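Local coordinates for dicer Related Helicase (PDB 6M6Q), which probably couples ATP hydrolysis to work on RNA as an RLR-family helicase of RNA interference, and is represented here by its N-terminal domain, at residues Asp83-Lys86 and Ile87-Asp91; Gln115-Arg118 and Phe119-Phe123; Lys95-Lys98 and Gln99-Tyr103; Thr105-His108 and Ala109-Lys113. All blocks are in the same frame, centred on the assembly; numbering follows the deposited sequence. Where two conformers were deposited one is given.

Interaction 1. Residues Asp83-Lys86 and Ile87-Asp91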
loop_
_atom_site.group_PDB
_atom_site.type_symbol
_atom_site.label_atom_id
_atom_site.label_comp_id
_atom_site.label_asym_id
_atom_site.label_seq_id
_atom_site.Cartn_x
_atom_site.Cartn_y
_atom_site.Cartn_z
ATOM N N ASP B 83 24.655 -23.513 -10.729
ATOM C CA ASP B 83 25.767 -22.599 -11.091
ATOM C C ASP B 83 26.971 -22.873 -10.174
ATOM O O ASP B 83 28.071 -22.982 -10.713
ATOM C CB ASP B 83 25.342 -21.142 -11.047
ATOM C CG ASP B 83 24.300 -20.806 -12.086
ATOM O OD1 ASP B 83 24.634 -20.860 -13.271
ATOM O OD2 ASP B 83 23.161 -20.487 -11.693
ATOM N N MET B 84 26.760 -23.065 -8.861
ATOM C CA MET B 84 27.847 -23.436 -7.913
ATOM C C MET B 84 28.574 -24.676 -8.435
ATOM O O MET B 84 29.831 -24.651 -8.454
ATOM C CB MET B 84 27.326 -23.727 -6.505
ATOM C CG MET B 84 28.438 -23.969 -5.462
ATOM S SD MET B 84 29.650 -22.601 -5.392
ATOM C CE MET B 84 28.893 -21.514 -4.191
ATOM N N ILE B 85 27.828 -25.712 -8.830
ATOM C CA ILE B 85 28.407 -27.011 -9.272
ATOM C C ILE B 85 29.217 -26.761 -10.540
ATOM O O ILE B 85 30.332 -27.333 -10.641
ATOM C CB ILE B 85 27.315 -28.086 -9.476
ATOM C CG1 ILE B 85 26.677 -28.489 -8.141
ATOM C CG2 ILE B 85 27.855 -29.305 -10.237
ATOM C CD1 ILE B 85 25.276 -29.031 -8.278
ATOM N N LYS B 86 28.743 -25.864 -11.417
ATOM C CA LYS B 86 29.414 -25.567 -12.719
ATOM C C LYS B 86 30.740 -24.834 -12.456
ATOM O O LYS B 86 31.739 -25.195 -13.089
ATOM C CB LYS B 86 28.504 -24.757 -13.640
ATOM C CG LYS B 86 27.456 -25.563 -14.386
ATOM C CD LYS B 86 26.562 -24.692 -15.204
ATOM C CE LYS B 86 25.267 -25.357 -15.594
ATOM N NZ LYS B 86 24.334 -24.371 -16.186
ATOM N N ILE B 87 30.745 -23.875 -11.525
ATOM C CA ILE B 87 31.949 -23.087 -11.136
ATOM C C ILE B 87 33.026 -24.075 -10.653
ATOM O O ILE B 87 34.160 -23.985 -11.138
ATOM C CB ILE B 87 31.599 -22.015 -10.068
ATOM C CG1 ILE B 87 30.581 -20.971 -10.578
ATOM C CG2 ILE B 87 32.856 -21.354 -9.512
ATOM C CD1 ILE B 87 31.141 -19.893 -11.496
ATOM N N ARG B 88 32.666 -25.009 -9.767
ATOM C CA ARG B 88 33.627 -25.913 -9.064
ATOM C C ARG B 88 34.152 -26.975 -10.043
ATOM O O ARG B 88 35.092 -27.704 -9.672
ATOM C CB ARG B 88 32.984 -26.571 -7.835
ATOM C CG ARG B 88 32.545 -25.587 -6.761
ATOM C CD ARG B 88 33.029 -25.943 -5.374
ATOM N NE ARG B 88 31.990 -26.614 -4.607
ATOM C CZ ARG B 88 31.277 -26.062 -3.622
ATOM N NH1 ARG B 88 31.494 -24.812 -3.243
ATOM N NH2 ARG B 88 30.357 -26.777 -3.001
ATOM N N ASN B 89 33.569 -27.063 -11.241
ATOM C CA ASN B 89 33.955 -28.049 -12.286
ATOM C C ASN B 89 34.648 -27.339 -13.467
ATOM O O ASN B 89 35.106 -28.041 -14.352
ATOM C CB ASN B 89 32.736 -28.867 -12.762
ATOM C CG ASN B 89 32.425 -30.057 -11.866
ATOM O OD1 ASN B 89 33.217 -30.995 -11.779
ATOM N ND2 ASN B 89 31.265 -30.046 -11.216
ATOM N N ALA B 90 34.682 -26.002 -13.498
ATOM C CA ALA B 90 35.110 -25.198 -14.678
ATOM C C ALA B 90 36.648 -25.091 -14.749
ATOM O O ALA B 90 37.148 -24.688 -15.817
ATOM C CB ALA B 90 34.473 -23.834 -14.635
ATOM N N ASP B 91 37.352 -25.416 -13.648
ATOM C CA ASP B 91 38.843 -25.455 -13.534
ATOM C C ASP B 91 39.397 -24.020 -13.608
ATOM O O ASP B 91 40.361 -23.782 -14.346
ATOM C CB ASP B 91 39.465 -26.399 -14.583
ATOM C CG ASP B 91 40.985 -26.579 -14.473
ATOM O OD1 ASP B 91 41.548 -26.423 -13.318
ATOM O OD2 ASP B 91 41.613 -26.850 -15.534
#

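Interaction 2. Residues Gln115-Arg118 and Phe119-Phe123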
loop_
_atom_site.group_PDB
_atom_site.type_symbol
_atom_site.label_atom_id
_atom_site.label_comp_id
_atom_site.label_asym_id
_atom_site.label_seq_id
_atom_site.Cartn_x
_atom_site.Cartn_y
_atom_site.Cartn_z
ATOM N N GLN B 115 11.780 -14.814 -0.914
ATOM C CA GLN B 115 10.681 -15.794 -0.665
ATOM C C GLN B 115 10.135 -15.596 0.760
ATOM O O GLN B 115 8.879 -15.469 0.936
ATOM C CB GLN B 115 11.206 -17.218 -0.860
ATOM C CG GLN B 115 10.120 -18.280 -0.837
ATOM C CD GLN B 115 10.698 -19.668 -0.892
ATOM O OE1 GLN B 115 11.094 -20.160 -1.952
ATOM N NE2 GLN B 115 10.739 -20.317 0.259
ATOM N N ARG B 116 11.023 -15.566 1.742
ATOM C CA ARG B 116 10.617 -15.419 3.154
ATOM C C ARG B 116 9.821 -14.114 3.328
ATOM O O ARG B 116 8.724 -14.180 3.886
ATOM C CB ARG B 116 11.827 -15.515 4.072
ATOM C CG ARG B 116 11.987 -16.900 4.666
ATOM C CD ARG B 116 13.314 -17.111 5.327
ATOM N NE ARG B 116 13.549 -18.530 5.499
ATOM C CZ ARG B 116 14.692 -19.064 5.877
ATOM N NH1 ARG B 116 14.792 -20.375 5.995
ATOM N NH2 ARG B 116 15.719 -18.292 6.176
ATOM N N ARG B 117 10.306 -12.996 2.786
ATOM C CA ARG B 117 9.597 -11.684 2.882
ATOM C C ARG B 117 8.243 -11.738 2.175
ATOM O O ARG B 117 7.285 -11.201 2.716
ATOM C CB ARG B 117 10.417 -10.542 2.300
ATOM C CG ARG B 117 10.718 -9.483 3.333
ATOM C CD ARG B 117 9.868 -8.246 3.230
ATOM N NE ARG B 117 10.781 -7.123 3.129
ATOM C CZ ARG B 117 10.481 -5.872 3.402
ATOM N NH1 ARG B 117 9.274 -5.554 3.820
ATOM N NH2 ARG B 117 11.396 -4.929 3.250
ATOM N N ARG B 118 8.192 -12.312 0.986
ATOM C CA ARG B 118 6.958 -12.393 0.180
ATOM C C ARG B 118 5.851 -13.099 0.994
ATOM O O ARG B 118 4.715 -12.553 1.082
ATOM C CB ARG B 118 7.264 -13.121 -1.122
ATOM C CG ARG B 118 6.044 -13.466 -1.947
ATOM C CD ARG B 118 6.518 -14.088 -3.226
ATOM N NE ARG B 118 5.502 -14.902 -3.846
ATOM C CZ ARG B 118 5.537 -15.300 -5.108
ATOM N NH1 ARG B 118 6.550 -14.943 -5.887
ATOM N NH2 ARG B 118 4.558 -16.041 -5.594
ATOM N N PHE B 119 6.157 -14.257 1.559
ATOM C CA PHE B 119 5.161 -15.121 2.226
ATOM C C PHE B 119 4.883 -14.605 3.652
ATOM O O PHE B 119 3.756 -14.799 4.139
ATOM C CB PHE B 119 5.608 -16.578 2.149
ATOM C CG PHE B 119 5.437 -17.161 0.768
ATOM C CD1 PHE B 119 4.192 -17.581 0.322
ATOM C CD2 PHE B 119 6.500 -17.201 -0.119
ATOM C CE1 PHE B 119 4.035 -18.083 -0.961
ATOM C CE2 PHE B 119 6.339 -17.694 -1.401
ATOM C CZ PHE B 119 5.107 -18.127 -1.825
ATOM N N SER B 120 5.849 -13.927 4.282
ATOM C CA SER B 120 5.655 -13.210 5.574
ATOM C C SER B 120 4.607 -12.105 5.380
ATOM O O SER B 120 3.668 -12.028 6.188
ATOM C CB SER B 120 6.944 -12.637 6.093
ATOM O OG SER B 120 7.810 -13.654 6.544
ATOM N N GLU B 121 4.774 -11.295 4.331
ATOM C CA GLU B 121 3.868 -10.172 3.974
ATOM C C GLU B 121 2.501 -10.714 3.558
ATOM O O GLU B 121 1.517 -10.042 3.834
ATOM C CB GLU B 121 4.485 -9.304 2.881
ATOM C CG GLU B 121 5.695 -8.505 3.360
ATOM C CD GLU B 121 5.508 -7.006 3.432
ATOM O OE1 GLU B 121 6.491 -6.319 3.728
ATOM O OE2 GLU B 121 4.390 -6.529 3.161
ATOM N N CYS B 122 2.439 -11.905 2.958
ATOM C CA CYS B 122 1.155 -12.556 2.587
ATOM C C CYS B 122 0.391 -12.946 3.856
ATOM O O CYS B 122 -0.836 -12.794 3.867
ATOM C CB CYS B 122 1.358 -13.780 1.707
ATOM S SG CYS B 122 -0.195 -14.640 1.343
ATOM N N PHE B 123 1.089 -13.407 4.884
ATOM C CA PHE B 123 0.459 -13.800 6.172
ATOM C C PHE B 123 -0.020 -12.539 6.901
ATOM O O PHE B 123 -1.231 -12.427 7.173
ATOM C CB PHE B 123 1.426 -14.611 7.019
ATOM C CG PHE B 123 1.037 -14.760 8.463
ATOM C CD1 PHE B 123 -0.010 -15.579 8.835
ATOM C CD2 PHE B 123 1.779 -14.155 9.452
ATOM C CE1 PHE B 123 -0.297 -15.801 10.170
ATOM C CE2 PHE B 123 1.494 -14.377 10.789
ATOM C CZ PHE B 123 0.444 -15.191 11.146
#

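Interaction 3. Residues Lys95-Lys98 and Gln99-Tyr103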
loop_
_atom_site.group_PDB
_atom_site.type_symbol
_atom_site.label_atom_id
_atom_site.label_comp_id
_atom_site.label_asym_id
_atom_site.label_seq_id
_atom_site.Cartn_x
_atom_site.Cartn_y
_atom_site.Cartn_z
ATOM N N LYS B 95 41.712 -17.762 -7.395
ATOM C CA LYS B 95 41.258 -16.421 -6.919
ATOM C C LYS B 95 39.897 -16.082 -7.554
ATOM O O LYS B 95 38.990 -15.680 -6.809
ATOM C CB LYS B 95 42.312 -15.354 -7.240
ATOM C CG LYS B 95 43.560 -15.392 -6.368
ATOM C CD LYS B 95 44.847 -15.072 -7.112
ATOM C CE LYS B 95 46.043 -15.835 -6.572
ATOM N NZ LYS B 95 46.113 -17.215 -7.118
ATOM N N ILE B 96 39.750 -16.340 -8.856
ATOM C CA ILE B 96 38.506 -16.115 -9.647
ATOM C C ILE B 96 37.394 -17.060 -9.147
ATOM O O ILE B 96 36.269 -16.590 -8.920
ATOM C CB ILE B 96 38.784 -16.300 -11.156
ATOM C CG1 ILE B 96 39.924 -15.398 -11.648
ATOM C CG2 ILE B 96 37.515 -16.093 -11.971
ATOM C CD1 ILE B 96 39.586 -13.907 -11.673
ATOM N N ARG B 97 37.696 -18.349 -8.995
ATOM C CA ARG B 97 36.738 -19.367 -8.489
ATOM C C ARG B 97 36.118 -18.870 -7.177
ATOM O O ARG B 97 34.896 -18.862 -7.086
ATOM C CB ARG B 97 37.425 -20.725 -8.298
ATOM C CG ARG B 97 36.598 -21.909 -8.791
ATOM C CD ARG B 97 37.045 -23.238 -8.205
ATOM N NE ARG B 97 37.253 -23.118 -6.765
ATOM C CZ ARG B 97 38.394 -23.386 -6.125
ATOM N NH1 ARG B 97 39.438 -23.859 -6.789
ATOM N NH2 ARG B 97 38.474 -23.192 -4.813
ATOM N N LYS B 98 36.940 -18.504 -6.194
ATOM C CA LYS B 98 36.476 -18.119 -4.841
ATOM C C LYS B 98 35.596 -16.862 -4.942
ATOM O O LYS B 98 34.601 -16.801 -4.202
ATOM C CB LYS B 98 37.658 -17.914 -3.890
ATOM C CG LYS B 98 38.368 -19.187 -3.452
ATOM C CD LYS B 98 39.604 -18.927 -2.598
ATOM C CE LYS B 98 40.316 -20.189 -2.146
ATOM N NZ LYS B 98 39.723 -20.748 -0.907
ATOM N N GLN B 99 35.928 -15.900 -5.823
ATOM C CA GLN B 99 35.097 -14.673 -6.034
ATOM C C GLN B 99 33.723 -15.116 -6.582
ATOM O O GLN B 99 32.689 -14.694 -6.031
ATOM C CB GLN B 99 35.768 -13.641 -6.975
ATOM C CG GLN B 99 36.999 -12.914 -6.385
ATOM C CD GLN B 99 37.602 -11.837 -7.287
ATOM O OE1 GLN B 99 37.311 -10.649 -7.151
ATOM N NE2 GLN B 99 38.473 -12.235 -8.206
ATOM N N ALA B 100 33.722 -15.959 -7.606
ATOM C CA ALA B 100 32.504 -16.469 -8.262
ATOM C C ALA B 100 31.634 -17.176 -7.217
ATOM O O ALA B 100 30.443 -16.941 -7.195
ATOM C CB ALA B 100 32.890 -17.391 -9.392
ATOM N N GLU B 101 32.246 -18.023 -6.396
ATOM C CA GLU B 101 31.554 -18.855 -5.392
ATOM C C GLU B 101 30.836 -17.933 -4.403
ATOM O O GLU B 101 29.710 -18.266 -4.003
ATOM C CB GLU B 101 32.539 -19.789 -4.676
ATOM C CG GLU B 101 32.944 -21.022 -5.490
ATOM C CD GLU B 101 33.729 -22.077 -4.707
ATOM O OE1 GLU B 101 34.746 -22.571 -5.233
ATOM O OE2 GLU B 101 33.335 -22.385 -3.559
ATOM N N THR B 102 31.454 -16.818 -4.009
ATOM C CA THR B 102 30.878 -15.899 -2.987
ATOM C C THR B 102 29.670 -15.191 -3.603
ATOM O O THR B 102 28.664 -15.056 -2.909
ATOM C CB THR B 102 31.909 -14.911 -2.416
ATOM O OG1 THR B 102 32.520 -14.243 -3.511
ATOM C CG2 THR B 102 32.971 -15.575 -1.567
ATOM N N TYR B 103 29.734 -14.877 -4.894
ATOM C CA TYR B 103 28.643 -14.201 -5.626
ATOM C C TYR B 103 27.447 -15.153 -5.737
ATOM O O TYR B 103 26.309 -14.708 -5.554
ATOM C CB TYR B 103 29.099 -13.702 -6.994
ATOM C CG TYR B 103 28.124 -12.728 -7.599
ATOM C CD1 TYR B 103 28.071 -11.408 -7.163
ATOM C CD2 TYR B 103 27.155 -13.150 -8.502
ATOM C CE1 TYR B 103 27.150 -10.509 -7.688
ATOM C CE2 TYR B 103 26.222 -12.265 -9.027
ATOM C CZ TYR B 103 26.229 -10.939 -8.630
ATOM O OH TYR B 103 25.323 -10.067 -9.151
#

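Interaction 4. Residues Thr105-His108 and Ala109-Lys113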
loop_
_atom_site.group_PDB
_atom_site.type_symbol
_atom_site.label_atom_id
_atom_site.label_comp_id
_atom_site.label_asym_id
_atom_site.label_seq_id
_atom_site.Cartn_x
_atom_site.Cartn_y
_atom_site.Cartn_z
ATOM N N THR B 105 26.870 -17.692 -3.563
ATOM C CA THR B 105 26.430 -17.818 -2.149
ATOM C C THR B 105 25.552 -16.623 -1.745
ATOM O O THR B 105 24.485 -16.860 -1.131
ATOM C CB THR B 105 27.630 -17.991 -1.223
ATOM O OG1 THR B 105 28.351 -19.102 -1.742
ATOM C CG2 THR B 105 27.240 -18.264 0.213
ATOM N N LEU B 106 25.960 -15.397 -2.073
ATOM C CA LEU B 106 25.175 -14.161 -1.770
ATOM C C LEU B 106 23.855 -14.186 -2.540
ATOM O O LEU B 106 22.838 -13.923 -1.925
ATOM C CB LEU B 106 25.976 -12.907 -2.130
ATOM C CG LEU B 106 27.181 -12.611 -1.240
ATOM C CD1 LEU B 106 28.125 -11.629 -1.922
ATOM C CD2 LEU B 106 26.748 -12.091 0.124
ATOM N N ARG B 107 23.873 -14.518 -3.832
ATOM C CA ARG B 107 22.649 -14.606 -4.679
ATOM C C ARG B 107 21.683 -15.626 -4.048
ATOM O O ARG B 107 20.479 -15.407 -4.068
ATOM C CB ARG B 107 23.039 -15.006 -6.111
ATOM C CG ARG B 107 21.916 -14.926 -7.143
ATOM C CD ARG B 107 21.297 -16.276 -7.519
ATOM N NE ARG B 107 22.089 -17.053 -8.474
ATOM C CZ ARG B 107 21.977 -18.375 -8.653
ATOM N NH1 ARG B 107 22.740 -19.000 -9.534
ATOM N NH2 ARG B 107 21.112 -19.072 -7.935
ATOM N N HIS B 108 22.226 -16.702 -3.499
ATOM C CA HIS B 108 21.456 -17.844 -2.971
ATOM C C HIS B 108 20.690 -17.389 -1.734
ATOM O O HIS B 108 19.508 -17.755 -1.597
ATOM C CB HIS B 108 22.394 -19.015 -2.698
ATOM C CG HIS B 108 21.719 -20.217 -2.150
ATOM N ND1 HIS B 108 21.688 -20.498 -0.784
ATOM C CD2 HIS B 108 21.077 -21.224 -2.766
ATOM C CE1 HIS B 108 21.035 -21.620 -0.590
ATOM N NE2 HIS B 108 20.638 -22.082 -1.793
ATOM N N ALA B 109 21.350 -16.651 -0.845
ATOM C CA ALA B 109 20.758 -16.150 0.416
ATOM C C ALA B 109 19.685 -15.126 0.062
ATOM O O ALA B 109 18.582 -15.211 0.597
ATOM C CB ALA B 109 21.818 -15.556 1.301
ATOM N N HIS B 110 20.009 -14.211 -0.847
ATOM C CA HIS B 110 19.105 -13.130 -1.291
ATOM C C HIS B 110 17.811 -13.739 -1.833
ATOM O O HIS B 110 16.750 -13.323 -1.392
ATOM C CB HIS B 110 19.798 -12.231 -2.297
ATOM C CG HIS B 110 18.920 -11.151 -2.812
ATOM N ND1 HIS B 110 18.644 -10.017 -2.074
ATOM C CD2 HIS B 110 18.254 -11.023 -3.983
ATOM C CE1 HIS B 110 17.835 -9.246 -2.762
ATOM N NE2 HIS B 110 17.575 -9.847 -3.936
ATOM N N GLN B 111 17.904 -14.741 -2.686
ATOM C CA GLN B 111 16.710 -15.396 -3.286
ATOM C C GLN B 111 15.840 -16.005 -2.174
ATOM O O GLN B 111 14.590 -15.964 -2.309
ATOM C CB GLN B 111 17.129 -16.444 -4.316
ATOM C CG GLN B 111 17.490 -15.837 -5.668
ATOM C CD GLN B 111 17.803 -16.898 -6.695
ATOM O OE1 GLN B 111 18.553 -17.838 -6.430
ATOM N NE2 GLN B 111 17.212 -16.767 -7.875
ATOM N N GLN B 112 16.465 -16.485 -1.091
ATOM C CA GLN B 112 15.765 -17.108 0.068
ATOM C C GLN B 112 15.041 -16.009 0.861
ATOM O O GLN B 112 13.891 -16.236 1.254
ATOM C CB GLN B 112 16.756 -17.897 0.937
ATOM C CG GLN B 112 16.109 -18.653 2.098
ATOM C CD GLN B 112 15.334 -19.867 1.646
ATOM O OE1 GLN B 112 14.348 -20.259 2.265
ATOM N NE2 GLN B 112 15.799 -20.498 0.578
ATOM N N LYS B 113 15.691 -14.851 1.019
ATOM C CA LYS B 113 15.174 -13.661 1.745
ATOM C C LYS B 113 13.918 -13.142 1.035
ATOM O O LYS B 113 12.930 -12.829 1.722
ATOM C CB LYS B 113 16.256 -12.573 1.809
ATOM C CG LYS B 113 16.452 -11.916 3.178
ATOM C CD LYS B 113 17.597 -10.922 3.232
ATOM C CE LYS B 113 17.178 -9.522 2.832
ATOM N NZ LYS B 113 18.270 -8.542 3.035
#

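Interaction 1. Residues Asp83-Lys86 and Ile87-Asp91
Asn89 folds its side-chain amide back against the preceding helical turn, where ND2 donates to the backbone O of Ile85 at 2.9 Å. The bond is bent, with an N-H...O angle of 142°: the donor stands above the carbonyl plane of Ile85, and the oxygen is itself tilted from the amide plane. Having CG anti to the carbonyl carbon (chi1 -84°) keeps the amide on the backbone-N side of Asn89, within range of that oxygen. The Asn89 backbone N reaches Lys86 O at 3.2 Å, again from above the carbonyl plane. Regular helical bonds precede these, Ile87 N to Asp83 O at 2.9 Å and Arg88 N to Met84 O at 3.1 Å, and a type I turn from Ile87 to Ala90 follows. The charge of Arg88 is met outside the segments, by a salt bridge from NH1 to Glu101.

Packing comes next. Met84, bent at chi2 and chi3, lays CG over one face of the Arg88 guanidinium, offset toward its rim, and brings SD to 3.6 Å from Arg88 NH1. Ile85 CG2 runs alongside the Asn89 amide, 3.6 Å from ND2.

The chemistry is mixed: a side-chain amide supplies a donor to Ile85 O, and the backbone runs on into a type I turn, while a thioether and a guanidinium pack together on the side facing helix 94-127.

Interaction 2. Residues Gln115-Arg118 and Phe119-Phe123
Arg117 and Glu121 form the one salt bridge here, NH1 donating to OE1 at 2.9 Å. The two side chains run side by side, with guanidinium and carboxylate planes 32° apart. The carboxylate oxygen is approached nearly along its C-O axis and sits at the guanidinium edge, somewhat out of plane, but the N-H points off the line (134°). The bends of Arg117 at chi2 and chi3 bring its end forward along the helix to the acid. A leucine in place of Arg117 would probably leave Glu121 OE1 without this charged mate and its carboxylate freer to turn.

Among the hydrogen bonds, Arg116 O is gripped twice by one residue: Ser120 N reaches it at 2.9 Å as the helical donor, and Ser120 OG lies at 2.9 Å from the same Arg116 O, above the carbonyl plane. The buried hydroxyl is thus satisfied by its own helix.

Packing centres on Phe119. Gln115 CG meets Phe119 CD2 at 3.8 Å. Arg118 extends alongside the ring, CG over one face near the rim and NE 3.8 Å from Phe119 CE2; the guanidinium and ring planes are only 17° apart, though CE2 meets the guanidinium obliquely.

Around this part of helix 94-127, Phe119 and Ser120 touch helix 63-72, Trp34 of helix 33-42 packs on both Arg117 and Glu121, Leu236 of helix 231-236 touches Arg116, and Arg118 packs on Asn180 of the second subunit.

Interaction 3. Residues Lys95-Lys98 and Gln99-Tyr103
Arg97 NE donates to Glu101 OE1 at 3.0 Å, a salt bridge with a nearly straight N-H...O line of 167°. The oxygen lies in the guanidinium plane, at its edge, and is met almost end-on by the donor; the carboxylate plane itself is turned 38° from the guanidinium. The side chains lie alongside each other and point the same way. A bend at chi3 (46°) turns the Arg97 guanidinium so that NE, rather than a terminal nitrogen, faces the acid, whereas Glu101 is extended beyond CG.

The other carboxylate oxygen, OE2, is taken by Arg88 in a second salt bridge. Glu101 is therefore shared by Arg97 of its own helix and Arg88, at the far end of helix 82-87 where the chain turns, an arrangement expected to stabilise its negative charge.

Behind the pair stands regular helical backbone: Glu101 N reaches Arg97 O at 2.9 Å, directly linking the two residues whose side chains pair, and Ala100 N reaches Ile96 O at 2.9 Å. Gln99 keeps its chain low over the preceding turn, with CG 3.4 Å from Lys95 O, and its amide NE2 passes obliquely by Ile96 CD1 at 4.0 Å. Farther along, the hydroxyl of Thr102 donates to Gln99 O, the OG1-to-O separation being 2.6 Å. That carbonyl also receives the backbone N of Tyr103, so two donors hold it.

This first part of helix 94-127 lies against the short helix 82-87: Ile87 packs on Arg97, Ala100 and Glu101, and Met84 also touches Glu101.

Interaction 4. Residues Thr105-His108 and Ala109-Lys113
His110 N donates to Leu106 O at 3.0 Å and Gln111 N to Arg107 O at 3.0 Å, the i to i+4 spacing of an unbroken alpha helix, although Gln112 N to His108 O is weak at 3.3 Å.

Among the side chains, Arg107 NH2 donates to Gln111 OE1 at 3.2 Å with an N-H...O angle of 154°. The two chains cross at a slant. OE1 comes to the guanidinium edge, a little out of its plane, while the amide plane is turned 76° from it. Bends at chi2 (-102°) and chi3 fold Arg107 forward along the helix, and CD comes to 3.3 Å from Gln111 OE1. The amide is a secondary partner: Arg107 NH1 forms a salt bridge with Asp83, and NH2 another with Asp81. A methionine at Arg107 would probably leave Asp81 and Asp83 without their cationic mate and Gln111 OE1 without this donor.

His108 sets its ring obliquely to Ala109 N and packs on Thr76 and Val78 of the loop before helix 82-87. Two residues on, the end of the His110 side chain leads away from this turn, and NE2 hydrogen-bonds Glu175 of the second subunit.

The arrangement is a side-chain pair of i, i+4 spacing within the long helix 94-127, with the arginine also bridging to acids at and just before helix 82-87, so one residue joins a helical surface pair to an interhelical contact.

How the interactions relate
From the N terminus the order is interaction 1, then 3, 4 and 2. All four are local, each pairing adjoining segments, so none closes a long loop, and none nests in or crosses another. Interaction 1 lies on helix 82-87 and the loop after it; the chain then reverses into helix 94-127, which carries the other three, with centres about 15 Å apart from 3 to 4 and again from 4 to 2. Interaction 1 touches 3 by a salt bridge and packing, and 4 by a salt bridge, tying the two helices together. Interaction 2 lies about 16 Å from interaction 1 at the nearest atoms, where helix 94-127 joins the helical body.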